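Local coordinates for protein glycerol dehydrogenase (Bacillus coagulans, PDB 6CSJ) that probably catalyses NAD-dependent oxidation of glycerol and related polyols, and in this doubly substituted form has acquired D-lactate dehydrogenase activity, at residues R75-S80 and Y105-P110; G249-H254 and Y337-E342; L328-G333 and V343-V348. The protein carries 2 engineered substitutions. All coordinates share one frame; numbering follows the deposited sequence.

Contact 1. Residues R75-S80 and Y105-P110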
loop_
_atom_site.group_PDB
_atom_site.type_symbol
_atom_site.label_atom_id
_atom_site.label_comp_id
_atom_site.label_asym_id
_atom_site.label_seq_id
_atom_site.Cartn_x
_atom_site.Cartn_y
_atom_site.Cartn_z
ATOM N N ARG A 75 -11.416 -22.449 1.970
ATOM C CA ARG A 75 -12.002 -22.773 3.283
ATOM C C ARG A 75 -13.001 -21.695 3.726
ATOM O O ARG A 75 -14.131 -22.003 4.122
ATOM C CB ARG A 75 -10.891 -22.956 4.329
ATOM C CG ARG A 75 -11.353 -23.426 5.708
ATOM C CD ARG A 75 -10.182 -23.546 6.684
ATOM N NE ARG A 75 -9.738 -22.242 7.214
ATOM C CZ ARG A 75 -10.359 -21.541 8.174
ATOM N NH1 ARG A 75 -11.483 -21.987 8.742
ATOM N NH2 ARG A 75 -9.865 -20.368 8.566
ATOM N N LEU A 76 -12.584 -20.432 3.625
ATOM C CA LEU A 76 -13.418 -19.293 4.034
ATOM C C LEU A 76 -14.605 -19.044 3.099
ATOM O O LEU A 76 -15.683 -18.674 3.570
ATOM C CB LEU A 76 -12.570 -18.023 4.177
ATOM C CG LEU A 76 -11.513 -18.075 5.286
ATOM C CD1 LEU A 76 -10.484 -16.982 5.106
ATOM C CD2 LEU A 76 -12.144 -17.988 6.666
ATOM N N CYS A 77 -14.413 -19.241 1.792
ATOM C CA CYS A 77 -15.539 -19.216 0.832
ATOM C C CYS A 77 -16.637 -20.224 1.197
ATOM O O CYS A 77 -17.826 -19.888 1.141
ATOM C CB CYS A 77 -15.073 -19.520 -0.595
ATOM S SG CYS A 77 -14.187 -18.178 -1.406
ATOM N N GLU A 78 -16.229 -21.451 1.557
ATOM C CA GLU A 78 -17.176 -22.513 1.932
ATOM C C GLU A 78 -17.910 -22.143 3.216
ATOM O O GLU A 78 -19.138 -22.161 3.245
ATOM C CB GLU A 78 -16.480 -23.885 2.052
ATOM C CG GLU A 78 -16.139 -24.514 0.695
ATOM C CD GLU A 78 -17.358 -25.066 -0.053
ATOM O OE1 GLU A 78 -18.300 -25.586 0.594
ATOM O OE2 GLU A 78 -17.379 -25.003 -1.309
ATOM N N MET A 79 -17.166 -21.750 4.249
ATOM C CA MET A 79 -17.781 -21.253 5.488
ATOM C C MET A 79 -18.769 -20.120 5.233
ATOM O O MET A 79 -19.859 -20.116 5.802
ATOM C CB MET A 79 -16.717 -20.770 6.472
ATOM C CG MET A 79 -15.873 -21.863 7.078
ATOM S SD MET A 79 -14.509 -21.174 8.019
ATOM C CE MET A 79 -15.395 -20.264 9.269
ATOM N N SER A 80 -18.377 -19.175 4.378
ATOM C CA SER A 80 -19.229 -18.037 4.002
ATOM C C SER A 80 -20.534 -18.463 3.303
ATOM O O SER A 80 -21.596 -17.945 3.646
ATOM C CB SER A 80 -18.460 -17.044 3.117
ATOM O OG SER A 80 -19.298 -15.993 2.683
ATOM N N TYR A 105 -14.810 -11.938 -4.433
ATOM C CA TYR A 105 -14.715 -12.261 -5.861
ATOM C C TYR A 105 -15.259 -13.665 -6.171
ATOM O O TYR A 105 -16.154 -13.807 -7.011
ATOM C CB TYR A 105 -13.259 -12.121 -6.339
ATOM C CG TYR A 105 -13.015 -12.627 -7.741
ATOM C CD1 TYR A 105 -13.748 -12.119 -8.824
ATOM C CD2 TYR A 105 -12.045 -13.595 -7.993
ATOM C CE1 TYR A 105 -13.540 -12.591 -10.109
ATOM C CE2 TYR A 105 -11.833 -14.078 -9.275
ATOM C CZ TYR A 105 -12.583 -13.579 -10.326
ATOM O OH TYR A 105 -12.374 -14.046 -11.598
ATOM N N TYR A 106 -14.738 -14.675 -5.481
ATOM C CA TYR A 106 -15.164 -16.075 -5.709
ATOM C C TYR A 106 -16.648 -16.338 -5.367
ATOM O O TYR A 106 -17.347 -16.958 -6.164
ATOM C CB TYR A 106 -14.231 -17.083 -4.991
ATOM C CG TYR A 106 -12.828 -17.151 -5.593
ATOM C CD1 TYR A 106 -12.626 -17.548 -6.915
ATOM C CD2 TYR A 106 -11.704 -16.819 -4.839
ATOM C CE1 TYR A 106 -11.348 -17.601 -7.470
ATOM C CE2 TYR A 106 -10.420 -16.868 -5.383
ATOM C CZ TYR A 106 -10.254 -17.255 -6.702
ATOM O OH TYR A 106 -8.992 -17.309 -7.242
ATOM N N ASN A 107 -17.131 -15.837 -4.227
ATOM C CA ASN A 107 -18.554 -15.971 -3.847
ATOM C C ASN A 107 -19.459 -14.911 -4.494
ATOM O O ASN A 107 -20.670 -14.949 -4.281
ATOM C CB ASN A 107 -18.736 -15.926 -2.317
ATOM C CG ASN A 107 -18.182 -17.145 -1.611
ATOM O OD1 ASN A 107 -17.456 -17.945 -2.194
ATOM N ND2 ASN A 107 -18.512 -17.282 -0.325
ATOM N N ASN A 108 -18.896 -13.977 -5.261
ATOM C CA ASN A 108 -19.666 -12.912 -5.925
ATOM C C ASN A 108 -20.517 -12.082 -4.951
ATOM O O ASN A 108 -21.704 -11.847 -5.176
ATOM C CB ASN A 108 -20.516 -13.485 -7.063
ATOM C CG ASN A 108 -21.087 -12.404 -7.963
ATOM O OD1 ASN A 108 -20.368 -11.502 -8.410
ATOM N ND2 ASN A 108 -22.392 -12.477 -8.210
ATOM N N ILE A 109 -19.889 -11.642 -3.864
ATOM C CA ILE A 109 -20.541 -10.771 -2.873
ATOM C C ILE A 109 -19.692 -9.507 -2.645
ATOM O O ILE A 109 -18.459 -9.551 -2.816
ATOM C CB ILE A 109 -20.799 -11.510 -1.535
ATOM C CG1 ILE A 109 -19.510 -12.114 -0.955
ATOM C CG2 ILE A 109 -21.869 -12.595 -1.736
ATOM C CD1 ILE A 109 -19.685 -12.744 0.407
ATOM N N PRO A 110 -20.333 -8.375 -2.275
ATOM C CA PRO A 110 -19.570 -7.142 -2.017
ATOM C C PRO A 110 -18.593 -7.288 -0.841
ATOM O O PRO A 110 -18.756 -8.184 -0.008
ATOM C CB PRO A 110 -20.645 -6.095 -1.730
ATOM C CG PRO A 110 -21.881 -6.874 -1.389
ATOM C CD PRO A 110 -21.788 -8.151 -2.166
#
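The carboxamide of Asn107 lies against Cys77 and Ser80, and both of its polar atoms reach helix 70-82. The setting is the Rossmann-like, parallel-stranded part of the iron-containing alcohol dehydrogenase fold: helix 70-82 leads into strand 87-92, and helix 94-106 runs from that strand to strand 111-115. Residues at the C-terminal end of helix 94-106 and in the turn after it meet helix 70-82.

Asn107 ND2 donates to Cys77 O at 3.1 Å in a nearly straight bond (N-H...O 167°). The donor lies in the carbonyl plane and uses a lone pair, with a C=O...N angle of 118°, while the acceptor sits close to the plane of the amide. Both flat groups are therefore aligned with the bond. Asn107 OD1 lies beside the CB and SG of Cys77, 3.3 Å from CB, and is buried with no hydrogen-bonding partner in the model.

Cys77 SG, anti to its own carbonyl carbon (chi1 -75°), turns toward the end of helix 94-106, where it packs 3.7 Å from Tyr106 CB. The Tyr106 ring leads away from the contact, and its hydroxyl bonds to Lys70. Asn108, at positive phi, closes the helix in a Schellman motif, and the chain swings back so that Ile109 CD1 approaches Ser80 OG to 4.0 Å.

Contact 2. Residues G249-H254 and Y337-E342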
loop_
_atom_site.group_PDB
_atom_site.type_symbol
_atom_site.label_atom_id
_atom_site.label_comp_id
_atom_site.label_asym_id
_atom_site.label_seq_id
_atom_site.Cartn_x
_atom_site.Cartn_y
_atom_site.Cartn_z
ATOM N N GLY A 249 -0.409 5.197 -12.414
ATOM C CA GLY A 249 0.647 4.366 -12.989
ATOM C C GLY A 249 1.775 4.133 -12.014
ATOM O O GLY A 249 2.115 5.015 -11.230
ATOM N N LEU A 250 2.358 2.940 -12.055
ATOM C CA LEU A 250 3.612 2.663 -11.366
ATOM C C LEU A 250 4.771 2.804 -12.377
ATOM O O LEU A 250 4.550 2.839 -13.596
ATOM C CB LEU A 250 3.592 1.263 -10.743
ATOM C CG LEU A 250 2.580 0.967 -9.624
ATOM C CD1 LEU A 250 1.131 1.059 -10.057
ATOM C CD2 LEU A 250 2.859 -0.444 -9.157
ATOM N N ALA A 251 5.995 2.863 -11.862
ATOM C CA ALA A 251 7.170 3.091 -12.694
ATOM C C ALA A 251 8.444 2.534 -12.026
ATOM O O ALA A 251 8.442 1.383 -11.576
ATOM C CB ALA A 251 7.286 4.570 -13.054
ATOM N N ALA A 252 9.509 3.319 -11.934
ATOM C CA ALA A 252 10.817 2.787 -11.559
ATOM C C ALA A 252 10.920 2.459 -10.087
ATOM O O ALA A 252 11.601 1.509 -9.727
ATOM C CB ALA A 252 11.916 3.776 -11.949
ATOM N N ALA A 253 10.262 3.249 -9.241
ATOM C CA ALA A 253 10.336 3.076 -7.781
ATOM C C ALA A 253 9.809 1.725 -7.314
ATOM O O ALA A 253 10.457 1.068 -6.504
ATOM C CB ALA A 253 9.595 4.190 -7.066
ATOM N N HIS A 254 8.646 1.322 -7.822
ATOM C CA HIS A 254 8.104 -0.007 -7.510
ATOM C C HIS A 254 8.914 -1.139 -8.124
ATOM O O HIS A 254 9.126 -2.164 -7.467
ATOM C CB HIS A 254 6.599 -0.133 -7.851
ATOM C CG HIS A 254 5.697 0.249 -6.709
ATOM N ND1 HIS A 254 5.573 1.555 -6.264
ATOM C CD2 HIS A 254 5.002 -0.511 -5.817
ATOM C CE1 HIS A 254 4.771 1.590 -5.216
ATOM N NE2 HIS A 254 4.391 0.351 -4.940
ATOM N N TYR A 337 9.408 0.241 -17.319
ATOM C CA TYR A 337 9.238 0.653 -18.713
ATOM C C TYR A 337 8.152 1.700 -18.937
ATOM O O TYR A 337 7.953 2.128 -20.069
ATOM C CB TYR A 337 9.047 -0.583 -19.627
ATOM C CG TYR A 337 10.260 -1.491 -19.535
ATOM C CD1 TYR A 337 11.489 -1.094 -20.074
ATOM C CD2 TYR A 337 10.203 -2.707 -18.840
ATOM C CE1 TYR A 337 12.618 -1.897 -19.947
ATOM C CE2 TYR A 337 11.326 -3.513 -18.724
ATOM C CZ TYR A 337 12.527 -3.100 -19.274
ATOM O OH TYR A 337 13.635 -3.876 -19.146
ATOM N N ASN A 338 7.458 2.119 -17.871
ATOM C CA ASN A 338 6.552 3.276 -17.947
ATOM C C ASN A 338 7.280 4.617 -17.868
ATOM O O ASN A 338 6.647 5.661 -18.055
ATOM C CB ASN A 338 5.472 3.215 -16.865
ATOM C CG ASN A 338 4.443 2.139 -17.123
ATOM O OD1 ASN A 338 4.193 1.744 -18.271
ATOM N ND2 ASN A 338 3.824 1.663 -16.050
ATOM N N MET A 339 8.588 4.601 -17.588
ATOM C CA MET A 339 9.408 5.810 -17.715
ATOM C C MET A 339 9.353 6.312 -19.170
ATOM O O MET A 339 9.312 5.499 -20.095
ATOM C CB MET A 339 10.856 5.529 -17.305
ATOM C CG MET A 339 11.075 5.137 -15.840
ATOM S SD MET A 339 10.360 6.228 -14.595
ATOM C CE MET A 339 11.401 7.691 -14.754
ATOM N N PRO A 340 9.335 7.642 -19.387
ATOM C CA PRO A 340 9.226 8.168 -20.763
ATOM C C PRO A 340 10.552 8.180 -21.559
ATOM O O PRO A 340 10.727 8.984 -22.455
ATOM C CB PRO A 340 8.691 9.588 -20.533
ATOM C CG PRO A 340 9.275 9.987 -19.215
ATOM C CD PRO A 340 9.410 8.731 -18.390
ATOM N N PHE A 341 11.476 7.286 -21.228
ATOM C CA PHE A 341 12.744 7.125 -21.943
ATOM C C PHE A 341 13.158 5.650 -21.878
ATOM O O PHE A 341 12.580 4.877 -21.118
ATOM C CB PHE A 341 13.846 8.039 -21.359
ATOM C CG PHE A 341 13.912 8.056 -19.850
ATOM C CD1 PHE A 341 14.633 7.088 -19.147
ATOM C CD2 PHE A 341 13.269 9.055 -19.132
ATOM C CE1 PHE A 341 14.702 7.114 -17.761
ATOM C CE2 PHE A 341 13.338 9.083 -17.734
ATOM C CZ PHE A 341 14.061 8.104 -17.054
ATOM N N GLU A 342 14.152 5.270 -22.676
ATOM C CA GLU A 342 14.661 3.903 -22.677
ATOM C C GLU A 342 15.434 3.625 -21.380
ATOM O O GLU A 342 16.164 4.477 -20.882
ATOM C CB GLU A 342 15.554 3.644 -23.897
ATOM C CG GLU A 342 16.138 2.232 -23.948
ATOM C CD GLU A 342 16.709 1.842 -25.314
ATOM O OE1 GLU A 342 16.294 2.404 -26.353
ATOM O OE2 GLU A 342 17.573 0.944 -25.341
#
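Asn338 supplies the one hydrogen bond that joins the two segments. Its ND2 donates to Leu250 O at 2.8 Å with an N-H...O angle of 173°, and the acceptor lies almost exactly in the plane of the side-chain amide. Seen from the carbonyl the fit is less flat, since the donor is tilted 26° from the carbonyl plane. Asn338 CB also comes to 3.4 Å from Leu250 O. An alanine here would keep that CB but lose the amide, and would probably leave Leu250 O without this donor and the segment 337-342 without its polar tie to Leu250.

The contact belongs to the helical domain of the iron-containing alcohol dehydrogenase fold. Residues 249-251 form the turn between helices 228-248 and 252-259, with Ala251 at the N-cap position, and residues 252-254 open the second helix; the loop that precedes helix 345-365 packs against them. Polar side chains from elsewhere hold the same turn: Glu178 accepts from Ala251 N, and Thr335 OG1 is hydrogen-bonded to Ala251 O.

The apolar part is carried by the sulfur of Met339. A bend at chi2 (-52°) directs SD to two neighbouring methyl groups, 3.8 Å from Ala251 CB and 3.9 Å from Ala252 CB. Helices 175-185 and 271-285 contribute Ala181 and Gln282 to the surroundings of this methionine. Closer to its own backbone, Met339 CB rests 4.1 Å above one face of the Phe341 ring, offset toward the rim.

Contact 3. Residues L328-G333 and V343-V348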
loop_
_atom_site.group_PDB
_atom_site.type_symbol
_atom_site.label_atom_id
_atom_site.label_comp_id
_atom_site.label_asym_id
_atom_site.label_seq_id
_atom_site.Cartn_x
_atom_site.Cartn_y
_atom_site.Cartn_z
ATOM N N LEU A 328 16.753 -7.653 -12.172
ATOM C CA LEU A 328 15.399 -8.000 -11.737
ATOM C C LEU A 328 14.434 -6.814 -11.871
ATOM O O LEU A 328 13.269 -7.011 -12.238
ATOM C CB LEU A 328 15.397 -8.566 -10.304
ATOM C CG LEU A 328 14.078 -9.148 -9.751
ATOM C CD1 LEU A 328 13.422 -10.179 -10.655
ATOM C CD2 LEU A 328 14.360 -9.761 -8.377
ATOM N N SER A 329 14.918 -5.599 -11.601
ATOM C CA SER A 329 14.105 -4.380 -11.777
ATOM C C SER A 329 13.672 -4.177 -13.228
ATOM O O SER A 329 12.613 -3.614 -13.475
ATOM C CB SER A 329 14.862 -3.131 -11.307
ATOM O OG SER A 329 15.306 -3.240 -9.969
ATOM N N CYS A 330 14.507 -4.630 -14.171
ATOM C CA CYS A 330 14.253 -4.513 -15.616
ATOM C C CYS A 330 13.671 -5.769 -16.294
ATOM O O CYS A 330 13.634 -5.826 -17.526
ATOM C CB CYS A 330 15.550 -4.110 -16.326
ATOM S SG CYS A 330 16.210 -2.519 -15.778
ATOM N N ALA A 331 13.196 -6.749 -15.516
ATOM C CA ALA A 331 12.555 -7.956 -16.075
ATOM C C ALA A 331 11.411 -7.615 -17.011
ATOM O O ALA A 331 10.760 -6.601 -16.829
ATOM C CB ALA A 331 12.047 -8.871 -14.957
ATOM N N GLU A 332 11.130 -8.512 -17.956
ATOM C CA GLU A 332 10.151 -8.255 -19.038
ATOM C C GLU A 332 8.938 -7.343 -18.848
ATOM O O GLU A 332 8.907 -6.278 -19.477
ATOM C CB GLU A 332 9.689 -9.577 -19.709
ATOM C CG GLU A 332 9.097 -9.411 -21.086
ATOM C CD GLU A 332 9.260 -10.632 -22.015
ATOM O OE1 GLU A 332 10.423 -10.905 -22.369
ATOM O OE2 GLU A 332 8.248 -11.274 -22.362
ATOM N N GLY A 333 7.948 -7.707 -18.028
ATOM C CA GLY A 333 6.771 -6.871 -17.822
ATOM C C GLY A 333 6.836 -5.870 -16.672
ATOM O O GLY A 333 5.797 -5.396 -16.214
ATOM N N VAL A 343 15.257 2.415 -20.863
ATOM C CA VAL A 343 15.857 1.973 -19.615
ATOM C C VAL A 343 16.639 0.686 -19.855
ATOM O O VAL A 343 16.169 -0.195 -20.561
ATOM C CB VAL A 343 14.767 1.684 -18.560
ATOM C CG1 VAL A 343 15.392 1.155 -17.266
ATOM C CG2 VAL A 343 13.934 2.939 -18.317
ATOM N N THR A 344 17.821 0.585 -19.251
ATOM C CA THR A 344 18.639 -0.629 -19.324
ATOM C C THR A 344 19.131 -0.966 -17.922
ATOM O O THR A 344 19.162 -0.084 -17.054
ATOM C CB THR A 344 19.885 -0.432 -20.207
ATOM O OG1 THR A 344 20.759 0.518 -19.595
ATOM C CG2 THR A 344 19.512 0.074 -21.596
ATOM N N PRO A 345 19.539 -2.223 -17.693
ATOM C CA PRO A 345 20.116 -2.580 -16.394
ATOM C C PRO A 345 21.302 -1.713 -15.945
ATOM O O PRO A 345 21.388 -1.372 -14.761
ATOM C CB PRO A 345 20.523 -4.044 -16.586
ATOM C CG PRO A 345 19.575 -4.563 -17.617
ATOM C CD PRO A 345 19.203 -3.421 -18.490
ATOM N N ASP A 346 22.183 -1.350 -16.875
ATOM C CA ASP A 346 23.303 -0.426 -16.585
ATOM C C ASP A 346 22.820 0.910 -16.048
ATOM O O ASP A 346 23.389 1.438 -15.113
ATOM C CB ASP A 346 24.153 -0.156 -17.843
ATOM C CG ASP A 346 25.123 -1.272 -18.166
ATOM O OD1 ASP A 346 25.168 -2.289 -17.448
ATOM O OD2 ASP A 346 25.853 -1.133 -19.161
ATOM N N LEU A 347 21.769 1.443 -16.666
ATOM C CA LEU A 347 21.198 2.741 -16.297
ATOM C C LEU A 347 20.541 2.677 -14.907
ATOM O O LEU A 347 20.694 3.604 -14.097
ATOM C CB LEU A 347 20.196 3.183 -17.361
ATOM C CG LEU A 347 19.905 4.661 -17.611
ATOM C CD1 LEU A 347 21.140 5.514 -17.890
ATOM C CD2 LEU A 347 18.960 4.745 -18.821
ATOM N N VAL A 348 19.847 1.569 -14.632
ATOM C CA VAL A 348 19.208 1.344 -13.330
ATOM C C VAL A 348 20.252 1.068 -12.229
ATOM O O VAL A 348 20.116 1.570 -11.109
ATOM C CB VAL A 348 18.153 0.216 -13.395
ATOM C CG1 VAL A 348 17.556 -0.070 -12.011
ATOM C CG2 VAL A 348 17.059 0.590 -14.389
#
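Cys330 and Val348 form the closest side-chain approach between segments 328-333 and 343-348. Cys330 is the first residue to depart from helical geometry after helix 319-329. Its CB points toward segment 343-348, but the touching is left to the next atom. With chi1 at -61°, SG stands anti to the carbonyl carbon of its own residue, and this carries the sulfur up to the first turn of helix 345-365.

There SG meets several groups at once. Val348 CG2 is nearest, at 3.5 Å. The backbone where the helix begins lies slightly farther away, with Thr344 C and Pro345 N each 3.9 Å from SG. Val343 CG1, from the extended residue ahead of the helix, lies 4.0 Å from SG, and Pro345 CD lies 4.1 Å from it. The sulfur thus touches residues on both sides of the N-cap as well as the cap itself.

The other methyl of Val348 serves a second partner: CG1 packs 4.1 Å from Ser329 CB. The hydroxyl of that serine is turned to its own helix, where it is bonded to Val325 O. Ile256 of helix 252-259 touches both Ser329 and Val348, so a third helix adjoins the pair. The turn that receives the sulfur is itself capped, since Leu347 N donates to Thr344 OG1 at 3.2 Å.

No hydrogen bond crosses between the segments, and the nitrogen of segment 343-348 nearest SG is that of Pro345, which has no N-H to offer. The contact therefore rests on van der Waals packing of a buried sulfur against methyl, methylene and backbone atoms; with no directional bond across it, the fit would depend on how closely the surfaces match.

In the fold
Contacts 2 and 3 are neighbours in the helical domain, their centres about 10 Å apart. Their segments alternate along the chain, and residues 343-348 follow directly on 337-342, so the loop of contact 2 runs straight into the helix start of contact 3. A probable hydrogen bond between Tyr337 OH and Cys330 O, at 2.5 Å, also joins them. Contact 1 stands apart in the Rossmann-like domain and closes earlier in the sequence: its centre is about 36 Å from that of contact 2 and 39 Å from that of contact 3, with nearest atoms about 20 and 21 Å away. In this family the active site lies in the cleft between the two domains; each contact joins parts of a single domain.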